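Local coordinates for SmhA (Serratia marcescens, PDB 7A27), which forms part of the tripartite alpha-pore-forming toxin Smh and, in its soluble form, probably awaits assembly with its partner proteins into membrane pores, at residues L79-K82 with A83-A87; V104-K107 with G108-V112; L115-V118 with A119-Q123; A331-I334 with I335-N338; E340-Q343 with L344-K347. One frame throughout, in Å; residues are numbered along the deposited sequence.

Interaction 1 (L79-K82 with A83-A87); sequences LYTK and ASNFA
The flat carboxamide of N85 lies alongside T81, the two side chains pointing the same way, with OD1 of N85 4.0 Å from the methyl CG2 of T81. CG of the amide also comes 3.5 Å from the backbone O of T81. The other flat groups look outward to neighbouring helices: the Y80 ring meets H18 and Y356 edge-to-face, and the F86 ring meets W342 and W305 at inclined angles. With OG1 beside the backbone N (chi1 -52°), T81 CG2 stands anti to that N and lies alongside N85, while OG1 is hydrogen-bonded to I77 O and K353 NZ. The backbone is alpha-helical, part of helix 48-96; A83 N makes only weak bonds, to L79 O and Y80 O. N85 N donates to T81 O at 2.8 Å and 174°, and F86 N to K82 O at 2.9 Å. N359, a calcium-binding residue of this protein though no calcium is bound to it here, has its side chain about 11 Å from that of Y80. Because N85 OD1 and T81 O are both acceptors, their 3.3 Å approach is no bond; the asparagine therefore meets the threonine side chain by van der Waals contact, and T81 O is satisfied by N85 N-H.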
loop_
_atom_site.group_PDB
_atom_site.type_symbol
_atom_site.label_atom_id
_atom_site.label_comp_id
_atom_site.label_asym_id
_atom_site.label_seq_id
_atom_site.Cartn_x
_atom_site.Cartn_y
_atom_site.Cartn_z
ATOM N N LEU A 79 -5.420 -12.662 1.245
ATOM C CA LEU A 79 -6.696 -12.121 1.797
ATOM C C LEU A 79 -7.633 -11.705 0.660
ATOM O O LEU A 79 -8.864 -11.817 0.848
ATOM C CB LEU A 79 -6.452 -10.906 2.685
ATOM C CG LEU A 79 -5.765 -11.175 4.015
ATOM C CD1 LEU A 79 -5.593 -9.869 4.783
ATOM C CD2 LEU A 79 -6.498 -12.225 4.847
ATOM N N TYR A 80 -7.086 -11.162 -0.428
ATOM C CA TYR A 80 -7.897 -10.722 -1.580
ATOM C C TYR A 80 -8.543 -11.968 -2.210
ATOM O O TYR A 80 -9.754 -11.946 -2.472
ATOM C CB TYR A 80 -7.059 -9.913 -2.575
ATOM C CG TYR A 80 -6.743 -8.480 -2.213
ATOM C CD1 TYR A 80 -5.874 -8.171 -1.182
ATOM C CD2 TYR A 80 -7.257 -7.418 -2.949
ATOM C CE1 TYR A 80 -5.563 -6.858 -0.854
ATOM C CE2 TYR A 80 -6.933 -6.100 -2.652
ATOM C CZ TYR A 80 -6.079 -5.820 -1.599
ATOM O OH TYR A 80 -5.744 -4.533 -1.283
ATOM N N THR A 81 -7.759 -13.032 -2.413
ATOM C CA THR A 81 -8.228 -14.304 -3.022
ATOM C C THR A 81 -9.432 -14.816 -2.216
ATOM O O THR A 81 -10.442 -15.251 -2.833
ATOM C CB THR A 81 -7.092 -15.332 -3.122
ATOM O OG1 THR A 81 -5.997 -14.693 -3.787
ATOM C CG2 THR A 81 -7.486 -16.590 -3.873
ATOM N N LYS A 82 -9.348 -14.720 -0.887
ATOM C CA LYS A 82 -10.417 -15.179 0.033
ATOM C C LYS A 82 -11.731 -14.467 -0.331
ATOM O O LYS A 82 -12.773 -15.146 -0.363
ATOM C CB LYS A 82 -9.928 -15.023 1.477
ATOM C CG LYS A 82 -8.971 -16.133 1.905
ATOM C CD LYS A 82 -8.166 -15.820 3.158
ATOM C CE LYS A 82 -7.694 -17.023 3.945
ATOM N NZ LYS A 82 -7.217 -18.139 3.094
ATOM N N ALA A 83 -11.678 -13.177 -0.664
ATOM C CA ALA A 83 -12.852 -12.399 -1.100
ATOM C C ALA A 83 -13.405 -12.970 -2.416
ATOM O O ALA A 83 -14.616 -13.182 -2.483
ATOM C CB ALA A 83 -12.502 -10.938 -1.207
ATOM N N SER A 84 -12.578 -13.200 -3.437
ATOM C CA SER A 84 -13.032 -13.826 -4.709
ATOM C C SER A 84 -13.768 -15.117 -4.362
ATOM O O SER A 84 -14.915 -15.309 -4.840
ATOM C CB SER A 84 -11.901 -14.160 -5.643
ATOM O OG SER A 84 -11.087 -13.030 -5.871
ATOM N N ASN A 85 -13.089 -15.962 -3.570
ATOM C CA ASN A 85 -13.599 -17.280 -3.129
ATOM C C ASN A 85 -15.010 -17.086 -2.563
ATOM O O ASN A 85 -15.918 -17.830 -2.963
ATOM C CB ASN A 85 -12.646 -17.951 -2.131
ATOM C CG ASN A 85 -11.421 -18.590 -2.760
ATOM O OD1 ASN A 85 -11.080 -18.323 -3.906
ATOM N ND2 ASN A 85 -10.778 -19.485 -2.021
ATOM N N PHE A 86 -15.196 -16.094 -1.694
ATOM C CA PHE A 86 -16.504 -15.827 -1.060
ATOM C C PHE A 86 -17.517 -15.452 -2.150
ATOM O O PHE A 86 -18.656 -15.942 -2.101
ATOM C CB PHE A 86 -16.407 -14.747 0.014
ATOM C CG PHE A 86 -17.568 -14.747 0.979
ATOM C CD1 PHE A 86 -18.765 -14.146 0.650
ATOM C CD2 PHE A 86 -17.471 -15.360 2.217
ATOM C CE1 PHE A 86 -19.841 -14.155 1.526
ATOM C CE2 PHE A 86 -18.548 -15.369 3.090
ATOM C CZ PHE A 86 -19.734 -14.763 2.740
ATOM N N ALA A 87 -17.136 -14.618 -3.118
ATOM C CA ALA A 87 -18.039 -14.231 -4.221
ATOM C C ALA A 87 -18.520 -15.490 -4.930
ATOM O O ALA A 87 -19.756 -15.615 -5.149
ATOM C CB ALA A 87 -17.362 -13.295 -5.183
#

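Interaction 2 (V104-K107 with G108-V112); sequences VSQK and GAEMV
V104-K107 and G108-V112 form one continuous stretch of helix, in which four successive i to i+4 bonds run from G108 N to V104 O at 3.0 Å, A109 N to S105 O, E110 N to Q106 O and M111 N to K107 O at 3.3 Å. Among the side chains, Q106 and E110 meet one turn apart, slanting across each other with their amide and carboxylate planes turned 35° from one another. CD of Q106 is 3.8 Å from OE2 of E110, and CG of E110 lies 3.4 Å from the backbone O of Q106. The glutamine reaches its partner because its CG is anti to the backbone N (chi1 -163°) and the chain beyond it is extended. On the glutamate, CG is turned to the side of its own backbone N, and the chain beyond it is likewise extended. This stretch opens helix 104-155, the long helix that follows helix 48-96 in the bundle; E110 lies in its second turn, where the helix dipole might slightly favour the negative charge of the carboxylate. A109 CB lies 3.5 Å from S105 O; at G108 the backbone itself meets V104 O. At the polar ends, K107 NZ forms a salt bridge to D101 just before the helix, and S105 OG is hydrogen-bonded to the carbonyl O of A322. M111 packs on V93 and L96 of helix 48-96, and A109 touches N320 of helix 301-321.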
loop_
_atom_site.group_PDB
_atom_site.type_symbol
_atom_site.label_atom_id
_atom_site.label_comp_id
_atom_site.label_asym_id
_atom_site.label_seq_id
_atom_site.Cartn_x
_atom_site.Cartn_y
_atom_site.Cartn_z
ATOM N N VAL A 104 -36.346 -25.859 -0.775
ATOM C CA VAL A 104 -35.359 -24.828 -1.220
ATOM C C VAL A 104 -34.992 -23.873 -0.076
ATOM O O VAL A 104 -33.812 -23.572 0.029
ATOM C CB VAL A 104 -35.856 -24.083 -2.473
ATOM C CG1 VAL A 104 -37.072 -23.221 -2.190
ATOM C CG2 VAL A 104 -34.738 -23.294 -3.140
ATOM N N SER A 105 -35.930 -23.449 0.773
ATOM C CA SER A 105 -35.683 -22.463 1.869
ATOM C C SER A 105 -34.891 -23.046 3.055
ATOM O O SER A 105 -34.133 -22.280 3.674
ATOM C CB SER A 105 -36.939 -21.781 2.301
ATOM O OG SER A 105 -38.020 -22.682 2.345
ATOM N N GLN A 106 -35.036 -24.328 3.398
ATOM C CA GLN A 106 -34.220 -24.952 4.488
ATOM C C GLN A 106 -32.768 -25.122 3.993
ATOM O O GLN A 106 -31.841 -24.881 4.791
ATOM C CB GLN A 106 -34.810 -26.286 4.970
ATOM C CG GLN A 106 -34.284 -26.752 6.325
ATOM C CD GLN A 106 -34.292 -28.256 6.460
ATOM O OE1 GLN A 106 -33.647 -28.966 5.685
ATOM N NE2 GLN A 106 -35.000 -28.744 7.467
ATOM N N LYS A 107 -32.580 -25.509 2.729
ATOM C CA LYS A 107 -31.246 -25.742 2.099
ATOM C C LYS A 107 -30.532 -24.399 1.913
ATOM O O LYS A 107 -29.302 -24.361 2.066
ATOM C CB LYS A 107 -31.387 -26.518 0.782
ATOM C CG LYS A 107 -31.620 -28.022 0.939
ATOM C CD LYS A 107 -31.858 -28.791 -0.348
ATOM C CE LYS A 107 -30.572 -29.277 -0.995
ATOM N NZ LYS A 107 -30.797 -29.807 -2.358
ATOM N N GLY A 108 -31.291 -23.344 1.611
ATOM C CA GLY A 108 -30.782 -21.974 1.460
ATOM C C GLY A 108 -30.251 -21.465 2.789
ATOM O O GLY A 108 -29.096 -20.959 2.826
ATOM N N ALA A 109 -31.057 -21.607 3.846
ATOM C CA ALA A 109 -30.714 -21.221 5.237
ATOM C C ALA A 109 -29.406 -21.908 5.644
ATOM O O ALA A 109 -28.508 -21.212 6.124
ATOM C CB ALA A 109 -31.856 -21.574 6.179
ATOM N N GLU A 110 -29.314 -23.224 5.429
ATOM C CA GLU A 110 -28.115 -24.048 5.760
ATOM C C GLU A 110 -26.851 -23.437 5.120
ATOM O O GLU A 110 -25.830 -23.341 5.808
ATOM C CB GLU A 110 -28.271 -25.496 5.287
ATOM C CG GLU A 110 -29.140 -26.375 6.177
ATOM C CD GLU A 110 -29.448 -27.756 5.601
ATOM O OE1 GLU A 110 -28.623 -28.240 4.773
ATOM O OE2 GLU A 110 -30.533 -28.344 5.952
ATOM N N MET A 111 -26.910 -23.033 3.855
ATOM C CA MET A 111 -25.725 -22.522 3.143
ATOM C C MET A 111 -25.364 -21.115 3.613
ATOM O O MET A 111 -24.145 -20.811 3.775
ATOM C CB MET A 111 -25.957 -22.481 1.646
ATOM C CG MET A 111 -24.651 -22.696 0.943
ATOM S SD MET A 111 -24.875 -22.940 -0.804
ATOM C CE MET A 111 -26.265 -24.088 -0.824
ATOM N N VAL A 112 -26.361 -20.257 3.782
ATOM C CA VAL A 112 -26.097 -18.891 4.308
ATOM C C VAL A 112 -25.401 -19.046 5.670
ATOM O O VAL A 112 -24.359 -18.393 5.868
ATOM C CB VAL A 112 -27.384 -18.056 4.365
ATOM C CG1 VAL A 112 -27.219 -16.780 5.172
ATOM C CG2 VAL A 112 -27.872 -17.763 2.962
#

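Interaction 3 (L115-V118 with A119-Q123); sequences LSDV and AQHYQ
L115-V118 runs straight into A119-Q123 as one stretch of alpha helix, with A119 N donating to L115 O at 2.8 Å, and with matching bonds from Q120 to S116, H121 to D117 and Y122 to V118. V118 and Y122 carry the apolar part of the contact. They lie side by side one turn apart, and the methyl CG1 of V118 sits over one face of the tyrosine ring as a CH-pi contact, 3.7 Å from the ring centroid and 27° off its normal, displaced toward the rim on the side of CE2. V118 supplies this branch because CG1 is anti to its backbone N (chi1 172°), which points it along the helix toward the ring. On the neighbouring flank, D117 and H121 also lie side by side, pointing the same way, with the imidazole and carboxylate planes 74° apart. D117 OD1 stays 4.0 Å from H121 ND1, beyond bonding contact, and ND1 instead makes a weak bond of 3.3 Å to the backbone O of D117. That carbonyl is thus shared by two donors of one residue, since H121 N also bonds to it at 3.0 Å. A119 CB lies 3.4 Å from both L115 O and S116 O. The helix is clasped by two others: Y122 packs on K82 and N85 of helix 48-96 and meets W305 of helix 301-321 edge-to-face, L115 packs on L89 and Y312, and S116 OG bonds to the carbonyl O of A309.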
loop_
_atom_site.group_PDB
_atom_site.type_symbol
_atom_site.label_atom_id
_atom_site.label_comp_id
_atom_site.label_asym_id
_atom_site.label_seq_id
_atom_site.Cartn_x
_atom_site.Cartn_y
_atom_site.Cartn_z
ATOM N N LEU A 115 -21.792 -19.903 5.089
ATOM C CA LEU A 115 -20.958 -18.756 4.633
ATOM C C LEU A 115 -20.649 -17.847 5.828
ATOM O O LEU A 115 -19.562 -17.249 5.833
ATOM C CB LEU A 115 -21.640 -18.007 3.487
ATOM C CG LEU A 115 -21.918 -18.840 2.232
ATOM C CD1 LEU A 115 -22.301 -17.948 1.060
ATOM C CD2 LEU A 115 -20.710 -19.690 1.846
ATOM N N SER A 116 -21.539 -17.779 6.820
ATOM C CA SER A 116 -21.302 -17.041 8.085
ATOM C C SER A 116 -19.994 -17.550 8.694
ATOM O O SER A 116 -19.140 -16.727 9.054
ATOM C CB SER A 116 -22.449 -17.226 9.031
ATOM O OG SER A 116 -22.208 -16.607 10.277
ATOM N N ASP A 117 -19.858 -18.876 8.770
ATOM C CA ASP A 117 -18.666 -19.602 9.275
ATOM C C ASP A 117 -17.427 -19.176 8.467
ATOM O O ASP A 117 -16.411 -18.801 9.086
ATOM C CB ASP A 117 -18.887 -21.109 9.151
ATOM C CG ASP A 117 -17.959 -21.982 9.955
ATOM O OD1 ASP A 117 -17.568 -21.513 11.013
ATOM O OD2 ASP A 117 -17.654 -23.117 9.505
ATOM N N VAL A 118 -17.502 -19.248 7.134
ATOM C CA VAL A 118 -16.368 -18.927 6.227
ATOM C C VAL A 118 -15.936 -17.489 6.492
ATOM O O VAL A 118 -14.727 -17.253 6.637
ATOM C CB VAL A 118 -16.744 -19.122 4.755
ATOM C CG1 VAL A 118 -15.633 -18.595 3.821
ATOM C CG2 VAL A 118 -17.077 -20.579 4.472
ATOM N N ALA A 119 -16.891 -16.567 6.526
ATOM C CA ALA A 119 -16.644 -15.139 6.804
ATOM C C ALA A 119 -15.896 -15.021 8.134
ATOM O O ALA A 119 -14.954 -14.224 8.209
ATOM C CB ALA A 119 -17.949 -14.391 6.847
ATOM N N GLN A 120 -16.281 -15.804 9.139
ATOM C CA GLN A 120 -15.635 -15.752 10.473
ATOM C C GLN A 120 -14.173 -16.215 10.340
ATOM O O GLN A 120 -13.328 -15.662 11.070
ATOM C CB GLN A 120 -16.425 -16.561 11.507
ATOM C CG GLN A 120 -16.111 -16.136 12.937
ATOM C CD GLN A 120 -17.013 -16.721 13.994
ATOM O OE1 GLN A 120 -17.042 -17.925 14.205
ATOM N NE2 GLN A 120 -17.718 -15.858 14.714
ATOM N N HIS A 121 -13.886 -17.186 9.457
ATOM C CA HIS A 121 -12.508 -17.686 9.190
ATOM C C HIS A 121 -11.711 -16.582 8.471
ATOM O O HIS A 121 -10.567 -16.308 8.882
ATOM C CB HIS A 121 -12.499 -19.049 8.467
ATOM C CG HIS A 121 -12.629 -20.232 9.377
ATOM N ND1 HIS A 121 -13.849 -20.873 9.566
ATOM C CD2 HIS A 121 -11.732 -20.881 10.158
ATOM C CE1 HIS A 121 -13.705 -21.857 10.416
ATOM N NE2 HIS A 121 -12.416 -21.879 10.803
ATOM N N TYR A 122 -12.312 -15.931 7.478
ATOM C CA TYR A 122 -11.665 -14.839 6.712
ATOM C C TYR A 122 -11.400 -13.651 7.655
ATOM O O TYR A 122 -10.396 -12.953 7.479
ATOM C CB TYR A 122 -12.483 -14.524 5.453
ATOM C CG TYR A 122 -12.557 -15.649 4.435
ATOM C CD1 TYR A 122 -11.663 -16.710 4.433
ATOM C CD2 TYR A 122 -13.442 -15.574 3.367
ATOM C CE1 TYR A 122 -11.689 -17.684 3.444
ATOM C CE2 TYR A 122 -13.485 -16.546 2.373
ATOM C CZ TYR A 122 -12.607 -17.609 2.409
ATOM O OH TYR A 122 -12.693 -18.583 1.446
ATOM N N GLN A 123 -12.251 -13.431 8.655
ATOM C CA GLN A 123 -12.027 -12.371 9.665
ATOM C C GLN A 123 -10.724 -12.686 10.396
ATOM O O GLN A 123 -9.837 -11.814 10.444
ATOM C CB GLN A 123 -13.201 -12.307 10.642
ATOM C CG GLN A 123 -12.941 -11.473 11.885
ATOM C CD GLN A 123 -14.152 -11.448 12.785
ATOM O OE1 GLN A 123 -14.796 -12.462 13.045
ATOM N NE2 GLN A 123 -14.488 -10.267 13.265
#

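Interaction 4 (A331-I334 with I335-N338); sequences AKQI and ISLN
I334, I335 and Q333 lose the most surface to this stretch of helix. I334 lies beside N338, pointing the same way, with its methyl CG2 3.7 Å from ND2 of the asparagine. The carbonyl O of I334 takes two donors of N338: the backbone N at 3.3 Å and, through a weak and poorly directed bond, the side-chain ND2 at 2.9 Å. The amide's other end, OD1, is held by K341 NZ, so both of its polar atoms have partners. I335 folds its CG1 back against the preceding turn, 3.3 Å from the A331 O that also accepts its own N-H. Q333 slants across L337, its NE2 3.5 Å from L337 CG; with CG anti to the backbone N (chi1 162°), the bend at chi2 (59°) turns the amide toward the leucine. S336 OG adds a weak bond to Q333 O, a carbonyl also bonded by L337 N. All of this belongs to helix 325-358, one of the long rods of the helical bundle. I335 faces V93 and N94 near the end of helix 48-96 and Y97 just beyond it, while I334 and N338 rest on the amino-terminal segment at I7, L9 and S10.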
loop_
_atom_site.group_PDB
_atom_site.type_symbol
_atom_site.label_atom_id
_atom_site.label_comp_id
_atom_site.label_asym_id
_atom_site.label_seq_id
_atom_site.Cartn_x
_atom_site.Cartn_y
_atom_site.Cartn_z
ATOM N N ALA A 331 -37.084 -14.106 -1.750
ATOM C CA ALA A 331 -35.753 -14.569 -1.311
ATOM C C ALA A 331 -34.829 -14.747 -2.524
ATOM O O ALA A 331 -33.654 -14.349 -2.431
ATOM C CB ALA A 331 -35.889 -15.846 -0.535
ATOM N N LYS A 332 -35.325 -15.343 -3.612
ATOM C CA LYS A 332 -34.538 -15.540 -4.859
ATOM C C LYS A 332 -34.019 -14.170 -5.328
ATOM O O LYS A 332 -32.835 -14.074 -5.749
ATOM C CB LYS A 332 -35.373 -16.201 -5.962
ATOM C CG LYS A 332 -34.667 -16.176 -7.313
ATOM C CD LYS A 332 -35.171 -17.021 -8.437
ATOM C CE LYS A 332 -34.248 -16.816 -9.620
ATOM N NZ LYS A 332 -34.356 -17.913 -10.605
ATOM N N GLN A 333 -34.909 -13.174 -5.270
ATOM C CA GLN A 333 -34.690 -11.759 -5.663
ATOM C C GLN A 333 -33.620 -11.127 -4.748
ATOM O O GLN A 333 -32.646 -10.560 -5.291
ATOM C CB GLN A 333 -36.060 -11.060 -5.652
ATOM C CG GLN A 333 -36.021 -9.534 -5.604
ATOM C CD GLN A 333 -35.273 -8.956 -6.780
ATOM O OE1 GLN A 333 -35.095 -9.618 -7.805
ATOM N NE2 GLN A 333 -34.832 -7.713 -6.635
ATOM N N ILE A 334 -33.766 -11.259 -3.423
ATOM C CA ILE A 334 -32.817 -10.696 -2.412
ATOM C C ILE A 334 -31.426 -11.305 -2.671
ATOM O O ILE A 334 -30.423 -10.551 -2.617
ATOM C CB ILE A 334 -33.258 -10.943 -0.948
ATOM C CG1 ILE A 334 -34.664 -10.469 -0.574
ATOM C CG2 ILE A 334 -32.230 -10.349 -0.004
ATOM C CD1 ILE A 334 -34.855 -8.996 -0.322
ATOM N N ILE A 335 -31.358 -12.612 -2.955
ATOM C CA ILE A 335 -30.078 -13.350 -3.192
ATOM C C ILE A 335 -29.477 -12.962 -4.553
ATOM O O ILE A 335 -28.252 -12.668 -4.594
ATOM C CB ILE A 335 -30.281 -14.868 -3.042
ATOM C CG1 ILE A 335 -30.556 -15.236 -1.586
ATOM C CG2 ILE A 335 -29.084 -15.630 -3.578
ATOM C CD1 ILE A 335 -30.972 -16.679 -1.393
ATOM N N SER A 336 -30.281 -12.948 -5.622
ATOM C CA SER A 336 -29.802 -12.595 -6.985
ATOM C C SER A 336 -29.153 -11.203 -6.976
ATOM O O SER A 336 -28.134 -11.043 -7.663
ATOM C CB SER A 336 -30.898 -12.686 -8.016
ATOM O OG SER A 336 -31.454 -11.413 -8.314
ATOM N N LEU A 337 -29.735 -10.248 -6.244
ATOM C CA LEU A 337 -29.244 -8.841 -6.150
ATOM C C LEU A 337 -27.891 -8.803 -5.430
ATOM O O LEU A 337 -26.977 -8.079 -5.883
ATOM C CB LEU A 337 -30.230 -7.945 -5.376
ATOM C CG LEU A 337 -31.362 -7.221 -6.101
ATOM C CD1 LEU A 337 -31.657 -5.914 -5.360
ATOM C CD2 LEU A 337 -31.040 -6.941 -7.572
ATOM N N ASN A 338 -27.788 -9.525 -4.315
ATOM C CA ASN A 338 -26.561 -9.550 -3.488
ATOM C C ASN A 338 -25.455 -10.287 -4.263
ATOM O O ASN A 338 -24.283 -9.916 -4.088
ATOM C CB ASN A 338 -26.900 -10.029 -2.084
ATOM C CG ASN A 338 -27.565 -8.936 -1.269
ATOM O OD1 ASN A 338 -26.992 -7.860 -1.092
ATOM N ND2 ASN A 338 -28.750 -9.203 -0.744
#

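Interaction 5 (E340-Q343 with L344-K347); sequences EKWQ and LFSK
W342 and F345 are the aromatic pair of this stretch, lying side by side and pointing the same way. CE3 of the indole approaches the phenyl ring at its edge, near the ring plane, and is 3.7 Å from F345 CD2. The six-membered indole ring and the phenyl ring have centroids 5.8 Å apart and planes at 48°, an oblique meeting of the two rings. The phenyl reaches it because its CG is anti to the backbone N (chi1 177°). On another flank, K347 bends at chi2 so that its CG lies 3.4 Å from Q343 O, the acceptor of K347 N. The backbone supports these positions with regular alpha-helical bonds of helix 325-358, among them S346 N to W342 O at 2.8 Å and L344 N to E340 O at 3.0 Å. In the bundle this aromatic face is turned inward. F345 reaches A83 of helix 48-96 as well as L14 and M15 of helix 14-37, and W342 packs on A87, V90 and P11. W342 NE1 is hydrogen-bonded to the carbonyl O of L9, which probably limits the indole's rotation, and Q343 NE2 is held by OD1 of N91.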
loop_
_atom_site.group_PDB
_atom_site.type_symbol
_atom_site.label_atom_id
_atom_site.label_comp_id
_atom_site.label_asym_id
_atom_site.label_seq_id
_atom_site.Cartn_x
_atom_site.Cartn_y
_atom_site.Cartn_z
ATOM N N GLU A 340 -24.924 -10.080 -7.605
ATOM C CA GLU A 340 -24.420 -9.032 -8.539
ATOM C C GLU A 340 -23.400 -8.167 -7.796
ATOM O O GLU A 340 -22.372 -7.833 -8.399
ATOM C CB GLU A 340 -25.546 -8.160 -9.105
ATOM C CG GLU A 340 -26.436 -8.905 -10.099
ATOM C CD GLU A 340 -27.710 -8.211 -10.586
ATOM O OE1 GLU A 340 -28.695 -8.947 -10.932
ATOM O OE2 GLU A 340 -27.728 -6.939 -10.646
ATOM N N LYS A 341 -23.700 -7.808 -6.546
ATOM C CA LYS A 341 -22.823 -6.960 -5.693
ATOM C C LYS A 341 -21.483 -7.672 -5.488
ATOM O O LYS A 341 -20.447 -7.000 -5.607
ATOM C CB LYS A 341 -23.444 -6.642 -4.329
ATOM C CG LYS A 341 -24.669 -5.743 -4.370
ATOM C CD LYS A 341 -25.332 -5.558 -3.023
ATOM C CE LYS A 341 -26.672 -4.858 -3.109
ATOM N NZ LYS A 341 -27.375 -4.862 -1.801
ATOM N N TRP A 342 -21.505 -8.982 -5.207
ATOM C CA TRP A 342 -20.273 -9.778 -4.988
ATOM C C TRP A 342 -19.507 -9.941 -6.312
ATOM O O TRP A 342 -18.256 -9.896 -6.252
ATOM C CB TRP A 342 -20.584 -11.111 -4.311
ATOM C CG TRP A 342 -20.848 -11.000 -2.841
ATOM C CD1 TRP A 342 -22.059 -10.918 -2.214
ATOM C CD2 TRP A 342 -19.870 -10.965 -1.794
ATOM N NE1 TRP A 342 -21.899 -10.826 -0.859
ATOM C CE2 TRP A 342 -20.567 -10.851 -0.574
ATOM C CE3 TRP A 342 -18.476 -11.003 -1.767
ATOM C CZ2 TRP A 342 -19.916 -10.777 0.653
ATOM C CZ3 TRP A 342 -17.831 -10.930 -0.553
ATOM C CH2 TRP A 342 -18.542 -10.827 0.640
ATOM N N GLN A 343 -20.196 -10.082 -7.454
ATOM C CA GLN A 343 -19.522 -10.208 -8.776
ATOM C C GLN A 343 -18.758 -8.922 -9.091
ATOM O O GLN A 343 -17.609 -9.030 -9.565
ATOM C CB GLN A 343 -20.500 -10.573 -9.898
ATOM C CG GLN A 343 -20.820 -12.058 -9.877
ATOM C CD GLN A 343 -19.525 -12.836 -9.775
ATOM O OE1 GLN A 343 -18.624 -12.624 -10.587
ATOM N NE2 GLN A 343 -19.406 -13.702 -8.767
ATOM N N LEU A 344 -19.372 -7.769 -8.825
ATOM C CA LEU A 344 -18.762 -6.452 -9.092
ATOM C C LEU A 344 -17.492 -6.355 -8.235
ATOM O O LEU A 344 -16.422 -5.957 -8.769
ATOM C CB LEU A 344 -19.776 -5.360 -8.740
ATOM C CG LEU A 344 -19.650 -4.048 -9.521
ATOM C CD1 LEU A 344 -20.631 -4.058 -10.695
ATOM C CD2 LEU A 344 -19.862 -2.816 -8.615
ATOM N N PHE A 345 -17.609 -6.744 -6.960
ATOM C CA PHE A 345 -16.498 -6.767 -5.972
ATOM C C PHE A 345 -15.407 -7.699 -6.503
ATOM O O PHE A 345 -14.254 -7.254 -6.566
ATOM C CB PHE A 345 -17.018 -7.143 -4.579
ATOM C CG PHE A 345 -15.980 -7.265 -3.488
ATOM C CD1 PHE A 345 -14.825 -6.496 -3.489
ATOM C CD2 PHE A 345 -16.183 -8.128 -2.426
ATOM C CE1 PHE A 345 -13.891 -6.619 -2.473
ATOM C CE2 PHE A 345 -15.248 -8.239 -1.414
ATOM C CZ PHE A 345 -14.117 -7.474 -1.432
ATOM N N SER A 346 -15.771 -8.912 -6.929
ATOM C CA SER A 346 -14.819 -9.903 -7.491
ATOM C C SER A 346 -13.962 -9.256 -8.593
ATOM O O SER A 346 -12.764 -9.580 -8.652
ATOM C CB SER A 346 -15.546 -11.127 -7.988
ATOM O OG SER A 346 -14.723 -11.986 -8.761
ATOM N N LYS A 347 -14.531 -8.382 -9.435
ATOM C CA LYS A 347 -13.784 -7.734 -10.549
ATOM C C LYS A 347 -12.761 -6.761 -9.949
ATOM O O LYS A 347 -11.593 -6.747 -10.403
ATOM C CB LYS A 347 -14.693 -6.948 -11.492
ATOM C CG LYS A 347 -15.859 -7.708 -12.105
ATOM C CD LYS A 347 -15.542 -8.865 -13.038
ATOM C CE LYS A 347 -16.831 -9.495 -13.542
ATOM N NZ LYS A 347 -16.591 -10.653 -14.434
#

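The five contacts lie on three helices of the bundle: interaction 1 on helix 48-96, interactions 2 and 3 on helix 104-155, and interactions 4 and 5 on helix 325-358, in that order along the chain. Interaction 1 lies between the other two helices, its centre about 11 Å from those of interactions 3 and 5, and it touches both; interactions 3 and 5, with centres about 18 Å apart, do not touch each other. Interactions 2 and 4, about 13 Å apart between centres, lie farther from the chain's centre. Residues distant in sequence are thereby brought together in one elongated, mainly helical bundle, consistent with the soluble form of a ClyA-like alpha-pore-forming toxin.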